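Local atomic coordinates of uncharacterized protein (PDB entry 5AZ0), a protein that probably reduces aldehydes or ketones with a nicotinamide cofactor, as an aldo-keto reductase of the silkworm. Residues V218-Y223 with R270-I275; N5-K10 with I17-Y22; G227-S232 with P239-D244. All blocks are in the same frame, centred on the assembly; numbering follows the deposited sequence.

Interaction 1. Residues V218-Y223 with R270-I275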
ATOM      1  N   VAL A 218       9.933  -7.355   9.257  1.00 20.79           N
ATOM      2  CA  VAL A 218       9.258  -6.914   8.048  1.00 21.44           C
ATOM      3  C   VAL A 218       8.342  -5.794   8.464  1.00 21.92           C
ATOM      4  O   VAL A 218       7.601  -5.923   9.465  1.00 24.36           O
ATOM      5  CB  VAL A 218       8.451  -8.060   7.450  1.00 21.60           C
ATOM      6  CG1 VAL A 218       7.634  -7.644   6.246  1.00 21.04           C
ATOM      7  CG2 VAL A 218       9.377  -9.254   7.163  1.00 20.21           C
ATOM      8  N   VAL A 219       8.428  -4.669   7.757  1.00 19.27           N
ATOM      9  CA  VAL A 219       7.550  -3.516   7.994  1.00 18.00           C
ATOM     10  C   VAL A 219       6.204  -3.733   7.331  1.00 18.22           C
ATOM     11  O   VAL A 219       6.111  -4.198   6.176  1.00 19.09           O
ATOM     12  CB  VAL A 219       8.207  -2.253   7.488  1.00 20.33           C
ATOM     13  CG1 VAL A 219       7.238  -1.060   7.513  1.00 20.86           C
ATOM     14  CG2 VAL A 219       9.424  -1.968   8.364  1.00 20.86           C
ATOM     15  N   VAL A 220       5.158  -3.420   8.079  1.00 16.35           N
ATOM     16  CA  VAL A 220       3.824  -3.531   7.625  1.00 20.59           C
ATOM     17  C   VAL A 220       3.355  -2.186   7.038  1.00 20.45           C
ATOM     18  O   VAL A 220       3.541  -1.141   7.674  1.00 24.37           O
ATOM     19  CB  VAL A 220       2.870  -3.928   8.756  1.00 20.26           C
ATOM     20  CG1 VAL A 220       1.441  -3.952   8.254  1.00 22.98           C
ATOM     21  CG2 VAL A 220       3.227  -5.301   9.248  1.00 22.63           C
ATOM     22  N   VAL A 221       2.717  -2.239   5.872  1.00 20.55           N
ATOM     23  CA  VAL A 221       2.271  -1.035   5.183  1.00 21.47           C
ATOM     24  C   VAL A 221       0.830  -1.225   4.956  1.00 20.38           C
ATOM     25  O   VAL A 221       0.452  -2.186   4.323  1.00 20.12           O
ATOM     26  CB  VAL A 221       3.022  -0.791   3.848  1.00 21.72           C
ATOM     27  CG1 VAL A 221       2.360   0.356   3.012  1.00 22.16           C
ATOM     28  CG2 VAL A 221       4.505  -0.502   4.135  1.00 18.82           C
ATOM     29  N   ALA A 222       0.019  -0.288   5.459  1.00 20.81           N
ATOM     30  CA  ALA A 222      -1.433  -0.420   5.386  1.00 22.90           C
ATOM     31  C   ALA A 222      -2.030   0.338   4.199  1.00 23.94           C
ATOM     32  O   ALA A 222      -1.881   1.557   4.147  1.00 22.34           O
ATOM     33  CB  ALA A 222      -2.066   0.125   6.660  1.00 22.26           C
ATOM     34  N   TYR A 223      -2.708  -0.364   3.312  1.00 23.72           N
ATOM     35  CA  TYR A 223      -3.690   0.266   2.439  1.00 25.72           C
ATOM     36  C   TYR A 223      -5.104   0.197   3.016  1.00 28.89           C
ATOM     37  O   TYR A 223      -5.349  -0.532   3.960  1.00 25.95           O
ATOM     38  CB  TYR A 223      -3.610  -0.268   1.028  1.00 23.43           C
ATOM     39  CG  TYR A 223      -4.107  -1.657   0.744  1.00 27.57           C
ATOM     40  CD1 TYR A 223      -5.459  -1.905   0.520  1.00 28.23           C
ATOM     41  CD2 TYR A 223      -3.233  -2.725   0.655  1.00 23.87           C
ATOM     42  CE1 TYR A 223      -5.899  -3.175   0.245  1.00 28.97           C
ATOM     43  CE2 TYR A 223      -3.677  -3.964   0.355  1.00 24.50           C
ATOM     44  CZ  TYR A 223      -4.995  -4.209   0.162  1.00 29.42           C
ATOM     45  OH  TYR A 223      -5.412  -5.501  -0.192  1.00 28.67           O
ATOM     46  N   ARG A 270       0.935   1.920  16.167  1.00 27.13           N
ATOM     47  CA  ARG A 270       1.227   0.487  15.988  1.00 28.98           C
ATOM     48  C   ARG A 270       2.517   0.190  15.216  1.00 29.41           C
ATOM     49  O   ARG A 270       2.876  -0.991  15.060  1.00 26.08           O
ATOM     50  CB  ARG A 270       0.066  -0.240  15.334  1.00 27.89           C
ATOM     51  CG  ARG A 270      -1.283  -0.049  16.013  1.00 25.57           C
ATOM     52  CD  ARG A 270      -2.357  -0.976  15.405  1.00 26.54           C
ATOM     53  NE  ARG A 270      -1.929  -2.390  15.374  1.00 25.82           N
ATOM     54  CZ  ARG A 270      -2.470  -3.304  14.575  1.00 24.69           C
ATOM     55  NH1 ARG A 270      -3.452  -2.989  13.741  1.00 25.39           N
ATOM     56  NH2 ARG A 270      -1.986  -4.530  14.560  1.00 25.82           N
ATOM     57  N   GLY A 271       3.251   1.219  14.773  1.00 26.66           N
ATOM     58  CA  GLY A 271       4.436   1.011  13.924  1.00 26.48           C
ATOM     59  C   GLY A 271       4.105   0.611  12.476  1.00 24.30           C
ATOM     60  O   GLY A 271       4.914  -0.007  11.796  1.00 24.50           O
ATOM     61  N   ILE A 272       2.931   0.993  12.010  1.00 23.39           N
ATOM     62  CA  ILE A 272       2.447   0.653  10.694  1.00 21.45           C
ATOM     63  C   ILE A 272       2.480   1.912   9.801  1.00 24.94           C
ATOM     64  O   ILE A 272       2.031   2.968  10.236  1.00 24.02           O
ATOM     65  CB  ILE A 272       0.997   0.125  10.801  1.00 22.69           C
ATOM     66  CG1 ILE A 272       1.039  -1.197  11.571  1.00 24.13           C
ATOM     67  CG2 ILE A 272       0.414  -0.101   9.431  1.00 21.65           C
ATOM     68  CD1 ILE A 272      -0.323  -1.836  11.875  1.00 26.91           C
ATOM     69  N   VAL A 273       3.017   1.745   8.564  1.00 22.85           N
ATOM     70  CA  VAL A 273       3.084   2.759   7.545  1.00 22.51           C
ATOM     71  C   VAL A 273       1.687   2.817   6.953  1.00 21.89           C
ATOM     72  O   VAL A 273       1.123   1.788   6.711  1.00 22.66           O
ATOM     73  CB  VAL A 273       4.118   2.381   6.431  1.00 23.48           C
ATOM     74  CG1 VAL A 273       4.048   3.367   5.275  1.00 25.80           C
ATOM     75  CG2 VAL A 273       5.553   2.216   6.991  1.00 23.02           C
ATOM     76  N   SER A 274       1.120   4.011   6.753  1.00 20.12           N
ATOM     77  CA  SER A 274      -0.179   4.198   6.084  1.00 23.84           C
ATOM     78  C   SER A 274      -0.043   4.808   4.693  1.00 23.28           C
ATOM     79  O   SER A 274       0.756   5.732   4.508  1.00 24.08           O
ATOM     80  CB  SER A 274      -1.043   5.144   6.881  1.00 26.04           C
ATOM     81  OG  SER A 274      -1.537   4.404   7.995  1.00 34.95           O
ATOM     82  N   ILE A 275      -0.889   4.339   3.782  1.00 23.29           N
ATOM     83  CA  ILE A 275      -1.040   4.826   2.425  1.00 24.93           C
ATOM     84  C   ILE A 275      -2.499   5.235   2.192  1.00 25.11           C
ATOM     85  O   ILE A 275      -3.253   4.601   1.441  1.00 23.98           O
ATOM     86  CB  ILE A 275      -0.746   3.767   1.327  1.00 28.96           C
ATOM     87  CG1 ILE A 275       0.550   3.007   1.545  1.00 26.81           C
ATOM     88  CG2 ILE A 275      -0.718   4.441  -0.061  1.00 29.85           C
ATOM     89  CD1 ILE A 275       1.780   3.822   1.691  1.00 26.18           C
TER
HETATM   90  O   HOH W   1       5.707  -2.418  10.837  1.00 21.04           O

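Interaction 2. Residues N5-K10 with I17-Y22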
ATOM      1  N   ASN A   5       6.250  17.177   8.701  1.00 47.67           N
ATOM      2  CA  ASN A   5       7.449  16.432   8.940  1.00 48.43           C
ATOM      3  C   ASN A   5       7.123  14.918   9.148  1.00 46.21           C
ATOM      4  O   ASN A   5       6.762  14.488  10.237  1.00 37.97           O
ATOM      5  CB  ASN A   5       8.173  17.026  10.122  1.00 55.73           C
ATOM      6  CG  ASN A   5       9.555  16.430  10.294  1.00 70.45           C
ATOM      7  OD1 ASN A   5      10.128  15.874   9.355  1.00 80.70           O
ATOM      8  ND2 ASN A   5      10.096  16.528  11.497  1.00 72.96           N
ATOM      9  N   VAL A   6       7.257  14.122   8.083  1.00 39.22           N
ATOM     10  CA  VAL A   6       6.960  12.707   8.144  1.00 32.04           C
ATOM     11  C   VAL A   6       8.140  11.903   8.681  1.00 28.19           C
ATOM     12  O   VAL A   6       9.166  11.837   8.101  1.00 31.17           O
ATOM     13  CB  VAL A   6       6.485  12.198   6.792  1.00 32.52           C
ATOM     14  CG1 VAL A   6       6.048  10.739   6.901  1.00 35.36           C
ATOM     15  CG2 VAL A   6       5.282  13.000   6.306  1.00 33.60           C
ATOM     16  N   PRO A   7       8.000  11.286   9.839  1.00 28.03           N
ATOM     17  CA  PRO A   7       9.097  10.406  10.234  1.00 30.36           C
ATOM     18  C   PRO A   7       9.204   9.085   9.365  1.00 26.44           C
ATOM     19  O   PRO A   7       8.265   8.716   8.651  1.00 25.31           O
ATOM     20  CB  PRO A   7       8.731  10.031  11.680  1.00 29.88           C
ATOM     21  CG  PRO A   7       7.260  10.078  11.681  1.00 29.45           C
ATOM     22  CD  PRO A   7       6.849  11.196  10.754  1.00 28.81           C
ATOM     23  N   ASN A   8      10.363   8.457   9.484  1.00 26.07           N
ATOM     24  CA  ASN A   8      10.741   7.264   8.756  1.00 28.54           C
ATOM     25  C   ASN A   8      10.862   6.059   9.655  1.00 27.58           C
ATOM     26  O   ASN A   8      11.342   6.198  10.749  1.00 28.87           O
ATOM     27  CB  ASN A   8      12.053   7.464   8.004  1.00 27.00           C
ATOM     28  CG  ASN A   8      11.987   8.620   6.975  1.00 29.65           C
ATOM     29  OD1 ASN A   8      11.064   8.791   6.158  1.00 32.82           O
ATOM     30  ND2 ASN A   8      12.930   9.452   7.083  1.00 33.79           N
ATOM     31  N   PHE A   9      10.401   4.901   9.174  1.00 25.99           N
ATOM     32  CA  PHE A   9      10.758   3.573   9.749  1.00 24.06           C
ATOM     33  C   PHE A   9      11.935   2.995   9.018  1.00 25.12           C
ATOM     34  O   PHE A   9      12.245   3.426   7.918  1.00 28.68           O
ATOM     35  CB  PHE A   9       9.567   2.650   9.704  1.00 23.85           C
ATOM     36  CG  PHE A   9       8.335   3.162  10.476  1.00 25.14           C
ATOM     37  CD1 PHE A   9       8.450   3.825  11.679  1.00 28.76           C
ATOM     38  CD2 PHE A   9       7.078   2.853  10.058  1.00 25.50           C
ATOM     39  CE1 PHE A   9       7.319   4.224  12.382  1.00 31.33           C
ATOM     40  CE2 PHE A   9       5.952   3.257  10.725  1.00 27.87           C
ATOM     41  CZ  PHE A   9       6.068   3.915  11.903  1.00 32.47           C
ATOM     42  N   LYS A  10      12.663   2.106   9.670  1.00 23.74           N
ATOM     43  CA  LYS A  10      13.834   1.484   9.114  1.00 24.19           C
ATOM     44  C   LYS A  10      13.436   0.113   8.543  1.00 22.44           C
ATOM     45  O   LYS A  10      12.789  -0.682   9.194  1.00 22.52           O
ATOM     46  CB  LYS A  10      14.890   1.315  10.202  1.00 29.71           C
ATOM     47  CG  LYS A  10      15.198   2.537  11.105  1.00 36.06           C
ATOM     48  CD  LYS A  10      15.550   3.727  10.266  1.00 42.57           C
ATOM     49  CE  LYS A  10      16.484   4.746  10.974  1.00 49.06           C
ATOM     50  NZ  LYS A  10      17.438   5.283   9.905  1.00 50.49           N
ATOM     51  N   ILE A  17      11.901   4.097   5.188  1.00 20.94           N
ATOM     52  CA  ILE A  17      10.675   4.277   4.519  1.00 21.49           C
ATOM     53  C   ILE A  17       9.814   5.289   5.294  1.00 22.10           C
ATOM     54  O   ILE A  17       9.607   5.106   6.464  1.00 21.19           O
ATOM     55  CB  ILE A  17       9.940   2.967   4.335  1.00 20.99           C
ATOM     56  CG1 ILE A  17       8.714   3.202   3.417  1.00 22.23           C
ATOM     57  CG2 ILE A  17       9.515   2.309   5.646  1.00 20.30           C
ATOM     58  CD1 ILE A  17       8.112   1.894   2.894  1.00 24.14           C
ATOM     59  N   PRO A  18       9.330   6.348   4.637  1.00 23.02           N
ATOM     60  CA  PRO A  18       8.494   7.327   5.360  1.00 22.70           C
ATOM     61  C   PRO A  18       7.197   6.695   5.795  1.00 23.54           C
ATOM     62  O   PRO A  18       6.541   5.954   4.993  1.00 22.39           O
ATOM     63  CB  PRO A  18       8.238   8.440   4.303  1.00 21.31           C
ATOM     64  CG  PRO A  18       9.424   8.358   3.368  1.00 23.39           C
ATOM     65  CD  PRO A  18       9.728   6.857   3.293  1.00 22.99           C
ATOM     66  N   ALA A  19       6.800   7.034   7.020  1.00 21.92           N
ATOM     67  CA  ALA A  19       5.651   6.405   7.709  1.00 22.65           C
ATOM     68  C   ALA A  19       4.311   6.696   7.130  1.00 23.77           C
ATOM     69  O   ALA A  19       3.306   6.048   7.478  1.00 24.26           O
ATOM     70  CB  ALA A  19       5.644   6.816   9.116  1.00 25.95           C
ATOM     71  N   LEU A  20       4.270   7.663   6.213  1.00 23.99           N
ATOM     72  CA  LEU A  20       3.074   7.961   5.463  1.00 24.09           C
ATOM     73  C   LEU A  20       3.442   8.060   4.003  1.00 24.59           C
ATOM     74  O   LEU A  20       4.516   8.541   3.668  1.00 22.77           O
ATOM     75  CB  LEU A  20       2.536   9.256   5.967  1.00 30.67           C
ATOM     76  CG  LEU A  20       1.198   9.785   5.498  1.00 35.25           C
ATOM     77  CD1 LEU A  20       0.127   9.017   6.232  1.00 41.47           C
ATOM     78  CD2 LEU A  20       1.154  11.284   5.899  1.00 40.71           C
ATOM     79  N   GLY A  21       2.594   7.503   3.152  1.00 26.26           N
ATOM     80  CA  GLY A  21       2.770   7.522   1.704  1.00 26.83           C
ATOM     81  C   GLY A  21       1.519   8.006   0.976  1.00 28.21           C
ATOM     82  O   GLY A  21       0.393   7.843   1.480  1.00 28.47           O
ATOM     83  N   TYR A  22       1.733   8.597  -0.209  1.00 25.39           N
ATOM     84  CA  TYR A  22       0.686   9.128  -1.042  1.00 24.13           C
ATOM     85  C   TYR A  22       0.166   8.034  -1.973  1.00 24.17           C
ATOM     86  O   TYR A  22       0.857   7.589  -2.873  1.00 26.67           O
ATOM     87  CB  TYR A  22       1.221  10.394  -1.824  1.00 25.51           C
ATOM     88  CG  TYR A  22       0.196  11.088  -2.673  1.00 27.67           C
ATOM     89  CD1 TYR A  22      -0.107  10.639  -3.955  1.00 27.88           C
ATOM     90  CD2 TYR A  22      -0.482  12.196  -2.192  1.00 29.99           C
ATOM     91  CE1 TYR A  22      -1.072  11.292  -4.734  1.00 32.30           C
ATOM     92  CE2 TYR A  22      -1.448  12.839  -2.961  1.00 29.28           C
ATOM     93  CZ  TYR A  22      -1.713  12.413  -4.217  1.00 29.33           C
ATOM     94  OH  TYR A  22      -2.718  13.047  -4.893  1.00 31.13           O
TER

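Interaction 3. Residues G227-S232 with P239-D244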
ATOM      1  N   GLY A 227     -10.658   1.973   6.232  1.00 30.90           N
ATOM      2  CA  GLY A 227     -11.630   0.941   6.002  1.00 34.52           C
ATOM      3  C   GLY A 227     -12.884   1.543   5.400  1.00 39.89           C
ATOM      4  O   GLY A 227     -12.807   2.255   4.397  1.00 38.15           O
ATOM      5  N   THR A 228     -14.040   1.287   6.015  1.00 40.65           N
ATOM      6  CA  THR A 228     -15.329   1.833   5.498  1.00 44.28           C
ATOM      7  C   THR A 228     -15.749   3.093   6.264  1.00 43.41           C
ATOM      8  O   THR A 228     -16.871   3.516   6.186  1.00 48.58           O
ATOM      9  CB  THR A 228     -16.460   0.765   5.551  1.00 47.01           C
ATOM     10  OG1 THR A 228     -16.579   0.237   6.887  1.00 42.61           O
ATOM     11  CG2 THR A 228     -16.190  -0.399   4.538  1.00 45.79           C
ATOM     12  N   MET A 229     -14.846   3.724   6.991  1.00 44.30           N
ATOM     13  CA  MET A 229     -15.226   4.866   7.800  1.00 48.47           C
ATOM     14  C   MET A 229     -15.587   6.059   6.958  1.00 58.16           C
ATOM     15  O   MET A 229     -16.529   6.792   7.278  1.00 67.23           O
ATOM     16  CB  MET A 229     -14.116   5.267   8.740  1.00 44.81           C
ATOM     17  CG  MET A 229     -14.546   6.389   9.637  1.00 42.30           C
ATOM     18  SD  MET A 229     -13.336   6.646  10.900  1.00 49.02           S
ATOM     19  CE  MET A 229     -12.073   7.515   9.974  1.00 48.78           C
ATOM     20  N   VAL A 230     -14.794   6.274   5.923  1.00 65.58           N
ATOM     21  CA  VAL A 230     -15.049   7.336   4.940  1.00 76.36           C
ATOM     22  C   VAL A 230     -16.198   7.005   3.944  1.00 78.22           C
ATOM     23  O   VAL A 230     -16.233   5.892   3.397  1.00 76.14           O
ATOM     24  CB  VAL A 230     -13.742   7.706   4.169  1.00 74.05           C
ATOM     25  CG1 VAL A 230     -12.726   8.335   5.126  1.00 69.05           C
ATOM     26  CG2 VAL A 230     -13.135   6.508   3.395  1.00 68.59           C
ATOM     27  N   PRO A 231     -17.124   7.971   3.684  1.00 90.65           N
ATOM     28  CA  PRO A 231     -18.245   7.785   2.718  1.00 97.54           C
ATOM     29  C   PRO A 231     -18.010   6.926   1.421  1.00101.31           C
ATOM     30  O   PRO A 231     -18.834   6.048   1.118  1.00 95.77           O
ATOM     31  CB  PRO A 231     -18.645   9.233   2.382  1.00 94.68           C
ATOM     32  CG  PRO A 231     -18.365   9.998   3.643  1.00 90.52           C
ATOM     33  CD  PRO A 231     -17.268   9.263   4.397  1.00 92.21           C
ATOM     34  N   SER A 232     -16.921   7.154   0.681  1.00 95.41           N
ATOM     35  CA  SER A 232     -16.584   6.277  -0.460  1.00 96.08           C
ATOM     36  C   SER A 232     -16.358   4.816  -0.036  1.00 95.09           C
ATOM     37  O   SER A 232     -17.108   3.930  -0.432  1.00 90.47           O
ATOM     38  CB  SER A 232     -15.335   6.786  -1.179  1.00 91.52           C
ATOM     39  OG  SER A 232     -14.229   6.823  -0.295  1.00 90.68           O
ATOM     40  N   PRO A 239     -19.506  -1.541   9.429  1.00 56.66           N
ATOM     41  CA  PRO A 239     -19.501  -1.332  10.872  1.00 53.19           C
ATOM     42  C   PRO A 239     -19.059   0.049  11.286  1.00 51.94           C
ATOM     43  O   PRO A 239     -18.489   0.771  10.479  1.00 51.78           O
ATOM     44  CB  PRO A 239     -18.469  -2.360  11.379  1.00 55.70           C
ATOM     45  CG  PRO A 239     -17.758  -2.894  10.182  1.00 55.83           C
ATOM     46  CD  PRO A 239     -18.306  -2.253   8.945  1.00 55.99           C
ATOM     47  N   GLU A 240     -19.305   0.378  12.555  1.00 44.28           N
ATOM     48  CA  GLU A 240     -18.700   1.514  13.204  1.00 45.07           C
ATOM     49  C   GLU A 240     -17.162   1.280  13.280  1.00 45.06           C
ATOM     50  O   GLU A 240     -16.728   0.130  13.291  1.00 43.19           O
ATOM     51  CB  GLU A 240     -19.283   1.693  14.604  1.00 43.36           C
ATOM     52  CG  GLU A 240     -20.741   2.182  14.627  1.00 48.76           C
ATOM     53  CD  GLU A 240     -20.906   3.606  14.091  1.00 44.13           C
ATOM     54  OE1 GLU A 240     -20.063   4.512  14.381  1.00 40.10           O
ATOM     55  OE2 GLU A 240     -21.884   3.771  13.351  1.00 48.47           O
ATOM     56  N   PRO A 241     -16.348   2.325  13.345  1.00 41.00           N
ATOM     57  CA  PRO A 241     -16.761   3.720  13.412  1.00 43.30           C
ATOM     58  C   PRO A 241     -17.075   4.375  12.079  1.00 50.63           C
ATOM     59  O   PRO A 241     -16.377   4.134  11.060  1.00 48.08           O
ATOM     60  CB  PRO A 241     -15.529   4.398  13.968  1.00 44.05           C
ATOM     61  CG  PRO A 241     -14.383   3.570  13.481  1.00 43.26           C
ATOM     62  CD  PRO A 241     -14.901   2.210  13.125  1.00 43.99           C
ATOM     63  N   LYS A 242     -18.125   5.203  12.114  1.00 54.23           N
ATOM     64  CA  LYS A 242     -18.415   6.187  11.066  1.00 50.37           C
ATOM     65  C   LYS A 242     -17.797   7.484  11.445  1.00 44.02           C
ATOM     66  O   LYS A 242     -17.258   7.604  12.539  1.00 42.54           O
ATOM     67  CB  LYS A 242     -19.927   6.290  10.800  1.00 52.23           C
ATOM     68  CG  LYS A 242     -20.518   5.049  10.118  1.00 59.71           C
ATOM     69  CD  LYS A 242     -19.516   4.321   9.175  1.00 69.62           C
ATOM     70  CE  LYS A 242     -20.025   3.015   8.554  1.00 67.88           C
ATOM     71  NZ  LYS A 242     -18.865   2.124   8.238  1.00 63.28           N
ATOM     72  N   LEU A 243     -17.774   8.458  10.530  1.00 48.94           N
ATOM     73  CA  LEU A 243     -17.064   9.746  10.832  1.00 49.84           C
ATOM     74  C   LEU A 243     -17.701  10.529  11.975  1.00 52.66           C
ATOM     75  O   LEU A 243     -17.003  11.286  12.649  1.00 48.96           O
ATOM     76  CB  LEU A 243     -16.978  10.661   9.593  1.00 55.42           C
ATOM     77  CG  LEU A 243     -16.028  10.223   8.482  1.00 60.00           C
ATOM     78  CD1 LEU A 243     -16.299  10.970   7.167  1.00 62.71           C
ATOM     79  CD2 LEU A 243     -14.592  10.386   8.951  1.00 59.68           C
ATOM     80  N   ASP A 244     -19.019  10.331  12.182  1.00 58.74           N
ATOM     81  CA  ASP A 244     -19.774  10.939  13.294  1.00 63.42           C
ATOM     82  C   ASP A 244     -19.779  10.061  14.552  1.00 68.79           C
ATOM     83  O   ASP A 244     -20.719  10.143  15.333  1.00 73.91           O
ATOM     84  CB  ASP A 244     -21.225  11.289  12.861  1.00 59.29           C
ATOM     85  CG  ASP A 244     -22.026  10.071  12.350  1.00 69.56           C
ATOM     86  OD1 ASP A 244     -21.614   8.912  12.564  1.00 71.08           O
ATOM     87  OD2 ASP A 244     -23.092  10.271  11.716  1.00 75.93           O
TER
HETATM   88  O   HOH W   2     -18.924   7.850   7.581  1.00 51.14           O

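Interaction 1. Residues V218-Y223 with R270-I275
Val221 and Val273 lie side by side on neighbouring parallel strands of the (beta/alpha)8 barrel, the TIM-barrel fold of the aldo-keto reductases. Their side chains face the barrel interior, and packing is tight there. Val221 holds CG1 anti to its backbone N (chi1 170°), where it meets Ile275 CG1 at 3.5 Å. The other branch, Val221 CG2, rests on Val273 CB at 3.7 Å. The Val219 and Val273 side chains cross at about a right angle, with CG1 of Val219 3.7 Å from CG2 of Val273. His68 of strand 68-70 packs on both Val273 and Ile275. An alanine in place of Val221 would probably open a gap beside Ile275 CG1 and Val273 CB.

Three backbone bonds join the strands. Val273 N bonds to Val220 O, and Ile275 N to Ala222 O. Between them, Ala222 N reaches Val273 O at 2.7 Å in a nearly straight bond (176°). On the other face of the sheet, Ala222 CB touches Ile272 CG2 at 3.7 Å. Val220 and Ile272 point the same way but pack less closely, with CG1 of Val220 4.2 Å from CG2 of Ile272.

The contact is looser at Gly271, which ends the preceding helix in a Schellman motif with positive phi. Here a water bridges the two segments. It accepts from Val220 N at 3.0 Å and donates to Gly271 O at 2.7 Å.

Interaction 2. Residues N5-K10 with I17-Y22
Phe9 and Ala19 pack against each other on the N-terminal beta hairpin of strands 8-10 and 16-18. Such a hairpin covers the N-terminal end of the barrel in aldo-keto reductases. Ala19 CB sits over one face of the Phe9 ring, offset toward the rim, 3.9 Å from CE2 of Phe9. This is a CH-pi contact. Ile17 lies on the same face of the hairpin as Phe9. Its CG2 stands between its own backbone N and carbonyl carbon, and meets Phe9 CB at 4.1 Å.

Phe9 and Ile17 form a hydrogen-bonded antiparallel pair, with N-H to O bonds in both directions. A third bond, from Ala19 N to Pro7 O at 2.8 Å, extends the pairing. Val6 CG1 is anti to its backbone N (chi1 -175°). It lies against the backbone of Ala19 and Leu20, 3.6 Å from Leu20 N, and 3.9 Å from Leu20 CB.

Asn8 and Pro18 lie side by side, pointing the same way, with Asn8 OD1 3.1 Å from Pro18 CA and 3.3 Å from Pro18 CG.

Interaction 3. Residues G227-S232 with P239-D244
Met229 is extended through its first two torsions (chi1 -176°, CG anti to the backbone N) and bends at chi3 (77°), which sets CE against Leu243 CD2 at 4.0 Å. The two side chains cross at about a right angle. Met229 CG lies 3.2 Å from Pro241 O, and its SD packs on Pro241 CG. A cis peptide bond precedes Pro241.

Lys242 starts away from the other segment, but its chain bends at chi2, which turns CD, and NZ ends nearer Thr228. NZ bonds to Thr228 O at 3.2 Å, from above the carbonyl plane. It also bonds to Pro239 O at 2.6 Å and to Ser238 OG. The closer Pro239 carbonyl is likely to favour its charge. Lys242 N is held by Glu240 OE1 at 3.1 Å.

A water links the backbones, donating to Met229 O and accepting from Leu243 N. Leu243 CD1 presses on Pro231 CD at 3.4 Å, tighter than usual. Met229 and Leu243 also pack on Thr260 of helix 259-269. Residues 233-235 are not modelled, consistent with mobility. Both segments belong to the long loop after the seventh barrel strand, which in many aldo-keto reductases lies near the cofactor site.

Overall arrangement
Interactions 1 and 2 adjoin, with centres 10 Å apart. Ser274 ties them together: its N lies 3.1 Å from Ala19 O and its O lies 2.9 Å from Gly21 N, both probable hydrogen bonds. This closes the barrel between its last and first strands. Val273 CG2 also packs on Phe9 CD2 at 3.5 Å. Bound acetate, probably from the crystallisation liquor, lies about 4 Å from the side chains of Val219 and Phe9. Interaction 3 falls within the loop closed by interaction 1, centres 20 Å apart. Its nearest atoms to interaction 2 are about 13 Å away. In aldo-keto reductases the active site lies at the C-terminal mouth of the barrel, the side of interaction 3.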